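Local coordinates for putative poly(3-hydroxybutyrate) depolymerase LpqC (Bordetella parapertussis 12822, PDB 3D0K), which probably hydrolyses ester bonds, perhaps those of poly(3-hydroxybutyrate) or a related polyester, as an alpha/beta-hydrolase-type serine esterase, at residues Arg54-Arg65 with His81-Asp92. Numbering follows the deposited sequence.
Sequences RPVVVVQHGVLR and HKLLIVAPTFSD
Val-57 and Val-59 lie beside Ile-85 and Ala-87 on two neighbouring parallel strands, 56-60 and 84-89, linked by a helical crossover in a sheet whose 1-2-4-3-5-6-7-8 order is that of the alpha/beta-hydrolase fold. The backbone ladder is regular: Leu-84 N bonds to Pro-55 O, Val-57 N to Leu-84 O, Val-86 N to Val-57 O (2.9 Å) and Val-59 N to Val-86 O. Pro-88, which has no N-H to offer, ends this series, and one water takes over, donating to Val-59 O and Pro-88 O while accepting from His-61 N.

Apolar side chains alternate between the two faces. Val-57 and Ile-85 share the face covered by helix 273-286; with its CG1 anti to the carbonyl carbon (chi1 -54°), Ile-85 brings CD1 to 3.9 Å from Val-57 CB. Val-56, Val-58 and Val-86 point to the other face, where Val-58 and Val-86 pack on helix 122-133 and Val-58 CG1 meets Pro-88 CD at 3.8 Å, roughly at right angles.

Beyond the strands, side chains replace the backbone ladder. The His-61 ring accepts Phe-90 N on NE2, almost in its own plane and nearly straight (3.0 Å, 172°), while ND1 donates to Gly-62 O. Both ring nitrogens are therefore engaged, which fixes the ring's rotation and is consistent with a neutral imidazole protonated at ND1. The type I turn from Gly-62 to Arg-65 lays Arg-65 CA over the centre of one ring face.

Arg-65 reaches back with two kinds of polar contact. NH2 donates in the guanidinium plane to Phe-90 O at 2.8 Å, arriving above the carbonyl plane, and also bonds to Trp-95 O. Asp-92 OD1 sits instead over the guanidinium face, 3.5 Å from Arg-65 NE, pairing through charge alone, and a second water links that same OD1 to Val-63 O.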
ATOM      1  N   ARG A  54      18.235  -7.038  -6.352  1.00 21.31           N
ATOM      2  CA  ARG A  54      17.703  -7.113  -4.990  1.00 22.07           C
ATOM      3  C   ARG A  54      16.302  -6.534  -4.923  1.00 20.79           C
ATOM      4  O   ARG A  54      15.918  -5.729  -5.778  1.00 20.74           O
ATOM      5  CB  ARG A  54      18.652  -6.404  -3.999  1.00 22.09           C
ATOM      6  CG  ARG A  54      20.099  -6.922  -4.062  1.00 27.48           C
ATOM      7  CD  ARG A  54      20.412  -7.942  -3.016  1.00 34.88           C
ATOM      8  NE  ARG A  54      19.232  -8.589  -2.482  1.00 41.67           N
ATOM      9  CZ  ARG A  54      19.204  -9.301  -1.358  1.00 45.27           C
ATOM     10  NH1 ARG A  54      18.048  -9.837  -0.953  1.00 45.18           N
ATOM     11  NH2 ARG A  54      20.328  -9.474  -0.633  1.00 46.89           N
ATOM     12  N   PRO A  55      15.516  -6.909  -3.890  1.00 20.80           N
ATOM     13  CA  PRO A  55      14.127  -6.433  -3.854  1.00 19.99           C
ATOM     14  C   PRO A  55      13.910  -4.880  -3.802  1.00 20.06           C
ATOM     15  O   PRO A  55      14.756  -4.114  -3.304  1.00 19.12           O
ATOM     16  CB  PRO A  55      13.591  -7.054  -2.550  1.00 21.74           C
ATOM     17  CG  PRO A  55      14.436  -8.294  -2.361  1.00 20.82           C
ATOM     18  CD  PRO A  55      15.821  -7.817  -2.772  1.00 21.90           C
ATOM     19  N   VAL A  56      12.745  -4.448  -4.296  1.00 18.36           N
ATOM     20  CA  VAL A  56      12.306  -3.056  -4.182  1.00 18.11           C
ATOM     21  C   VAL A  56      11.097  -3.089  -3.307  1.00 17.01           C
ATOM     22  O   VAL A  56      10.244  -3.920  -3.523  1.00 18.27           O
ATOM     23  CB  VAL A  56      11.885  -2.515  -5.533  1.00 17.53           C
ATOM     24  CG1 VAL A  56      11.270  -1.084  -5.384  1.00 18.30           C
ATOM     25  CG2 VAL A  56      13.128  -2.583  -6.477  1.00 19.93           C
ATOM     26  N   VAL A  57      11.082  -2.268  -2.266  1.00 16.88           N
ATOM     27  CA  VAL A  57       9.897  -2.179  -1.409  1.00 16.11           C
ATOM     28  C   VAL A  57       9.210  -0.822  -1.634  1.00 16.80           C
ATOM     29  O   VAL A  57       9.808   0.218  -1.470  1.00 17.97           O
ATOM     30  CB  VAL A  57      10.273  -2.370   0.076  1.00 16.63           C
ATOM     31  CG1 VAL A  57       8.964  -2.330   0.897  1.00 14.85           C
ATOM     32  CG2 VAL A  57      11.084  -3.715   0.242  1.00 17.70           C
ATOM     33  N   VAL A  58       7.948  -0.845  -2.062  1.00 16.69           N
ATOM     34  CA  VAL A  58       7.172   0.398  -2.244  1.00 16.52           C
ATOM     35  C   VAL A  58       6.455   0.579  -0.881  1.00 17.19           C
ATOM     36  O   VAL A  58       5.807  -0.339  -0.412  1.00 16.98           O
ATOM     37  CB  VAL A  58       6.192   0.280  -3.389  1.00 15.38           C
ATOM     38  CG1 VAL A  58       5.332   1.546  -3.539  1.00 15.36           C
ATOM     39  CG2 VAL A  58       6.957   0.007  -4.758  1.00 17.48           C
ATOM     40  N   VAL A  59       6.603   1.739  -0.259  1.00 16.22           N
ATOM     41  CA  VAL A  59       6.009   1.973   1.075  1.00 16.38           C
ATOM     42  C   VAL A  59       5.004   3.101   0.975  1.00 17.19           C
ATOM     43  O   VAL A  59       5.375   4.214   0.566  1.00 17.16           O
ATOM     44  CB  VAL A  59       7.135   2.325   2.082  1.00 18.21           C
ATOM     45  CG1 VAL A  59       6.567   2.746   3.396  1.00 20.15           C
ATOM     46  CG2 VAL A  59       8.098   1.150   2.244  1.00 17.24           C
ATOM     47  N   GLN A  60       3.746   2.867   1.367  1.00 17.35           N
ATOM     48  CA  GLN A  60       2.751   3.949   1.329  1.00 15.74           C
ATOM     49  C   GLN A  60       2.391   4.511   2.708  1.00 16.23           C
ATOM     50  O   GLN A  60       1.976   3.753   3.565  1.00 14.74           O
ATOM     51  CB  GLN A  60       1.491   3.517   0.620  1.00 17.77           C
ATOM     52  CG  GLN A  60       1.700   3.187  -0.873  1.00 17.56           C
ATOM     53  CD  GLN A  60       2.108   4.434  -1.662  1.00 20.39           C
ATOM     54  OE1 GLN A  60       1.789   5.592  -1.262  1.00 25.65           O
ATOM     55  NE2 GLN A  60       2.780   4.224  -2.780  1.00 20.52           N
ATOM     56  N   HIS A  61       2.548   5.823   2.854  1.00 15.75           N
ATOM     57  CA  HIS A  61       2.386   6.575   4.135  1.00 17.12           C
ATOM     58  C   HIS A  61       0.929   6.569   4.579  1.00 17.85           C
ATOM     59  O   HIS A  61       0.035   6.267   3.793  1.00 17.95           O
ATOM     60  CB  HIS A  61       2.900   8.029   3.953  1.00 18.16           C
ATOM     61  CG  HIS A  61       2.286   8.776   2.782  1.00 15.57           C
ATOM     62  ND1 HIS A  61       0.929   8.991   2.644  1.00 18.75           N
ATOM     63  CD2 HIS A  61       2.863   9.359   1.693  1.00 18.25           C
ATOM     64  CE1 HIS A  61       0.695   9.666   1.531  1.00 16.69           C
ATOM     65  NE2 HIS A  61       1.858   9.922   0.954  1.00 18.64           N
ATOM     66  N   GLY A  62       0.658   6.922   5.837  1.00 18.05           N
ATOM     67  CA  GLY A  62      -0.741   7.054   6.220  1.00 18.93           C
ATOM     68  C   GLY A  62      -1.262   8.478   5.990  1.00 19.70           C
ATOM     69  O   GLY A  62      -0.825   9.184   5.052  1.00 20.03           O
ATOM     70  N   VAL A  63      -2.145   8.901   6.887  1.00 21.19           N
ATOM     71  CA  VAL A  63      -2.963  10.109   6.725  1.00 22.63           C
ATOM     72  C   VAL A  63      -2.134  11.403   6.795  1.00 23.30           C
ATOM     73  O   VAL A  63      -2.444  12.390   6.095  1.00 23.22           O
ATOM     74  CB  VAL A  63      -4.169  10.109   7.745  1.00 23.04           C
ATOM     75  CG1 VAL A  63      -3.685  10.306   9.190  1.00 22.97           C
ATOM     76  CG2 VAL A  63      -5.243  11.159   7.335  1.00 24.84           C
ATOM     77  N   LEU A  64      -1.042  11.349   7.567  1.00 22.29           N
ATOM     78  CA  LEU A  64      -0.144  12.512   7.727  1.00 23.51           C
ATOM     79  C   LEU A  64       0.631  12.861   6.450  1.00 22.69           C
ATOM     80  O   LEU A  64       1.200  13.951   6.362  1.00 23.40           O
ATOM     81  CB  LEU A  64       0.838  12.265   8.874  1.00 24.23           C
ATOM     82  CG  LEU A  64       0.178  11.900  10.220  1.00 25.41           C
ATOM     83  CD1 LEU A  64       1.271  11.547  11.249  1.00 28.60           C
ATOM     84  CD2 LEU A  64      -0.688  13.023  10.698  1.00 29.70           C
ATOM     85  N   ARG A  65       0.617  11.959   5.465  1.00 21.59           N
ATOM     86  CA  ARG A  65       1.331  12.148   4.196  1.00 21.10           C
ATOM     87  C   ARG A  65       2.851  12.284   4.428  1.00 20.94           C
ATOM     88  O   ARG A  65       3.548  12.966   3.679  1.00 20.59           O
ATOM     89  CB  ARG A  65       0.781  13.355   3.375  1.00 22.01           C
ATOM     90  CG  ARG A  65      -0.761  13.421   3.207  1.00 20.67           C
ATOM     91  CD  ARG A  65      -1.469  12.134   2.709  1.00 20.29           C
ATOM     92  NE  ARG A  65      -2.916  12.405   2.460  1.00 21.17           N
ATOM     93  CZ  ARG A  65      -3.402  13.079   1.409  1.00 19.72           C
ATOM     94  NH1 ARG A  65      -4.722  13.229   1.294  1.00 19.63           N
ATOM     95  NH2 ARG A  65      -2.579  13.590   0.468  1.00 18.91           N
ATOM     96  N   HIS A  81      19.025  -6.143   4.557  1.00 22.66           N
ATOM     97  CA  HIS A  81      18.623  -6.982   3.452  1.00 22.12           C
ATOM     98  C   HIS A  81      18.948  -6.458   2.078  1.00 23.84           C
ATOM     99  O   HIS A  81      18.686  -7.170   1.097  1.00 24.67           O
ATOM    100  CB  HIS A  81      17.125  -7.313   3.563  1.00 23.33           C
ATOM    101  CG  HIS A  81      16.761  -7.971   4.847  1.00 22.72           C
ATOM    102  ND1 HIS A  81      17.140  -9.261   5.141  1.00 26.38           N
ATOM    103  CD2 HIS A  81      16.085  -7.516   5.926  1.00 26.70           C
ATOM    104  CE1 HIS A  81      16.712  -9.572   6.348  1.00 23.91           C
ATOM    105  NE2 HIS A  81      16.048  -8.542   6.839  1.00 27.17           N
ATOM    106  N   LYS A  82      19.522  -5.242   1.994  1.00 22.15           N
ATOM    107  CA  LYS A  82      19.859  -4.593   0.694  1.00 22.26           C
ATOM    108  C   LYS A  82      18.580  -4.399  -0.151  1.00 21.56           C
ATOM    109  O   LYS A  82      18.452  -4.926  -1.235  1.00 22.80           O
ATOM    110  CB  LYS A  82      20.935  -5.369  -0.055  1.00 21.94           C
ATOM    111  CG  LYS A  82      22.220  -5.638   0.780  1.00 23.97           C
ATOM    112  CD  LYS A  82      22.700  -4.361   1.419  1.00 23.76           C
ATOM    113  CE  LYS A  82      23.983  -4.605   2.236  1.00 30.45           C
ATOM    114  NZ  LYS A  82      24.051  -3.561   3.304  1.00 29.86           N
ATOM    115  N   LEU A  83      17.650  -3.631   0.383  1.00 19.86           N
ATOM    116  CA  LEU A  83      16.403  -3.357  -0.296  1.00 19.61           C
ATOM    117  C   LEU A  83      16.443  -1.933  -0.798  1.00 19.29           C
ATOM    118  O   LEU A  83      16.885  -1.053  -0.061  1.00 18.75           O
ATOM    119  CB  LEU A  83      15.251  -3.412   0.723  1.00 19.12           C
ATOM    120  CG  LEU A  83      15.278  -4.643   1.653  1.00 22.17           C
ATOM    121  CD1 LEU A  83      14.250  -4.495   2.764  1.00 20.69           C
ATOM    122  CD2 LEU A  83      15.040  -5.904   0.810  1.00 22.38           C
ATOM    123  N   LEU A  84      15.848  -1.684  -1.974  1.00 17.98           N
ATOM    124  CA  LEU A  84      15.642  -0.310  -2.421  1.00 17.18           C
ATOM    125  C   LEU A  84      14.269   0.176  -1.908  1.00 17.30           C
ATOM    126  O   LEU A  84      13.251  -0.432  -2.188  1.00 18.46           O
ATOM    127  CB  LEU A  84      15.675  -0.268  -3.938  1.00 18.65           C
ATOM    128  CG  LEU A  84      15.438   1.132  -4.547  1.00 17.57           C
ATOM    129  CD1 LEU A  84      16.613   2.075  -4.187  1.00 20.30           C
ATOM    130  CD2 LEU A  84      15.249   0.975  -6.093  1.00 18.92           C
ATOM    131  N   ILE A  85      14.251   1.234  -1.115  1.00 16.39           N
ATOM    132  CA  ILE A  85      12.983   1.733  -0.556  1.00 17.12           C
ATOM    133  C   ILE A  85      12.438   2.895  -1.355  1.00 16.35           C
ATOM    134  O   ILE A  85      13.169   3.861  -1.593  1.00 17.81           O
ATOM    135  CB  ILE A  85      13.173   2.196   0.932  1.00 15.45           C
ATOM    136  CG1 ILE A  85      13.796   1.065   1.775  1.00 16.12           C
ATOM    137  CG2 ILE A  85      11.790   2.672   1.535  1.00 17.95           C
ATOM    138  CD1 ILE A  85      13.087  -0.320   1.734  1.00 14.79           C
ATOM    139  N   VAL A  86      11.176   2.802  -1.805  1.00 17.01           N
ATOM    140  CA  VAL A  86      10.553   3.885  -2.558  1.00 17.35           C
ATOM    141  C   VAL A  86       9.225   4.196  -1.904  1.00 18.02           C
ATOM    142  O   VAL A  86       8.324   3.319  -1.863  1.00 18.76           O
ATOM    143  CB  VAL A  86      10.263   3.454  -4.025  1.00 17.28           C
ATOM    144  CG1 VAL A  86       9.521   4.527  -4.774  1.00 17.27           C
ATOM    145  CG2 VAL A  86      11.598   3.100  -4.766  1.00 19.43           C
ATOM    146  N   ALA A  87       9.098   5.436  -1.430  1.00 17.25           N
ATOM    147  CA  ALA A  87       7.876   5.893  -0.793  1.00 17.59           C
ATOM    148  C   ALA A  87       7.203   6.999  -1.639  1.00 18.65           C
ATOM    149  O   ALA A  87       7.534   8.195  -1.471  1.00 17.99           O
ATOM    150  CB  ALA A  87       8.166   6.344   0.612  1.00 16.77           C
ATOM    151  N   PRO A  88       6.284   6.599  -2.552  1.00 18.78           N
ATOM    152  CA  PRO A  88       5.528   7.591  -3.318  1.00 18.81           C
ATOM    153  C   PRO A  88       4.713   8.419  -2.328  1.00 19.04           C
ATOM    154  O   PRO A  88       3.888   7.865  -1.592  1.00 18.76           O
ATOM    155  CB  PRO A  88       4.614   6.744  -4.224  1.00 18.94           C
ATOM    156  CG  PRO A  88       5.317   5.350  -4.290  1.00 18.69           C
ATOM    157  CD  PRO A  88       5.881   5.212  -2.892  1.00 18.41           C
ATOM    158  N   THR A  89       4.917   9.742  -2.369  1.00 17.79           N
ATOM    159  CA  THR A  89       4.431  10.646  -1.338  1.00 17.95           C
ATOM    160  C   THR A  89       3.478  11.685  -1.921  1.00 18.18           C
ATOM    161  O   THR A  89       3.869  12.457  -2.786  1.00 17.45           O
ATOM    162  CB  THR A  89       5.620  11.335  -0.680  1.00 16.88           C
ATOM    163  OG1 THR A  89       6.497  10.312  -0.190  1.00 18.87           O
ATOM    164  CG2 THR A  89       5.163  12.197   0.456  1.00 17.96           C
ATOM    165  N   PHE A  90       2.246  11.720  -1.393  1.00 19.56           N
ATOM    166  CA  PHE A  90       1.159  12.542  -1.992  1.00 19.17           C
ATOM    167  C   PHE A  90       0.771  13.602  -0.984  1.00 20.28           C
ATOM    168  O   PHE A  90       0.151  13.303   0.033  1.00 20.39           O
ATOM    169  CB  PHE A  90      -0.044  11.630  -2.382  1.00 19.91           C
ATOM    170  CG  PHE A  90       0.318  10.578  -3.398  1.00 17.57           C
ATOM    171  CD1 PHE A  90       0.319  10.872  -4.749  1.00 19.68           C
ATOM    172  CD2 PHE A  90       0.743   9.300  -2.985  1.00 15.26           C
ATOM    173  CE1 PHE A  90       0.679   9.917  -5.671  1.00 17.17           C
ATOM    174  CE2 PHE A  90       1.100   8.337  -3.880  1.00 20.10           C
ATOM    175  CZ  PHE A  90       1.106   8.648  -5.239  1.00 15.87           C
ATOM    176  N   SER A  91       1.196  14.830  -1.240  1.00 19.95           N
ATOM    177  CA  SER A  91       1.049  15.876  -0.265  1.00 21.87           C
ATOM    178  C   SER A  91      -0.411  16.274  -0.106  1.00 21.84           C
ATOM    179  O   SER A  91      -1.195  16.114  -1.028  1.00 21.68           O
ATOM    180  CB  SER A  91       1.874  17.096  -0.685  1.00 22.87           C
ATOM    181  OG  SER A  91       1.319  17.693  -1.848  1.00 23.23           O
ATOM    182  N   ASP A  92      -0.763  16.775   1.067  1.00 23.44           N
ATOM    183  CA  ASP A  92      -2.108  17.303   1.300  1.00 25.00           C
ATOM    184  C   ASP A  92      -2.418  18.462   0.361  1.00 25.93           C
ATOM    185  O   ASP A  92      -3.585  18.657  -0.050  1.00 25.43           O
ATOM    186  CB  ASP A  92      -2.226  17.778   2.723  1.00 25.98           C
ATOM    187  CG  ASP A  92      -2.534  16.670   3.686  1.00 29.26           C
ATOM    188  OD1 ASP A  92      -3.320  15.749   3.343  1.00 31.06           O
ATOM    189  OD2 ASP A  92      -2.001  16.728   4.822  1.00 33.46           O
TER
HETATM  190  O   HOH W   1       4.587   6.782   0.974  1.00 17.32           O
HETATM  191  O   HOH W   2      -4.459  14.095   5.198  1.00 33.05           O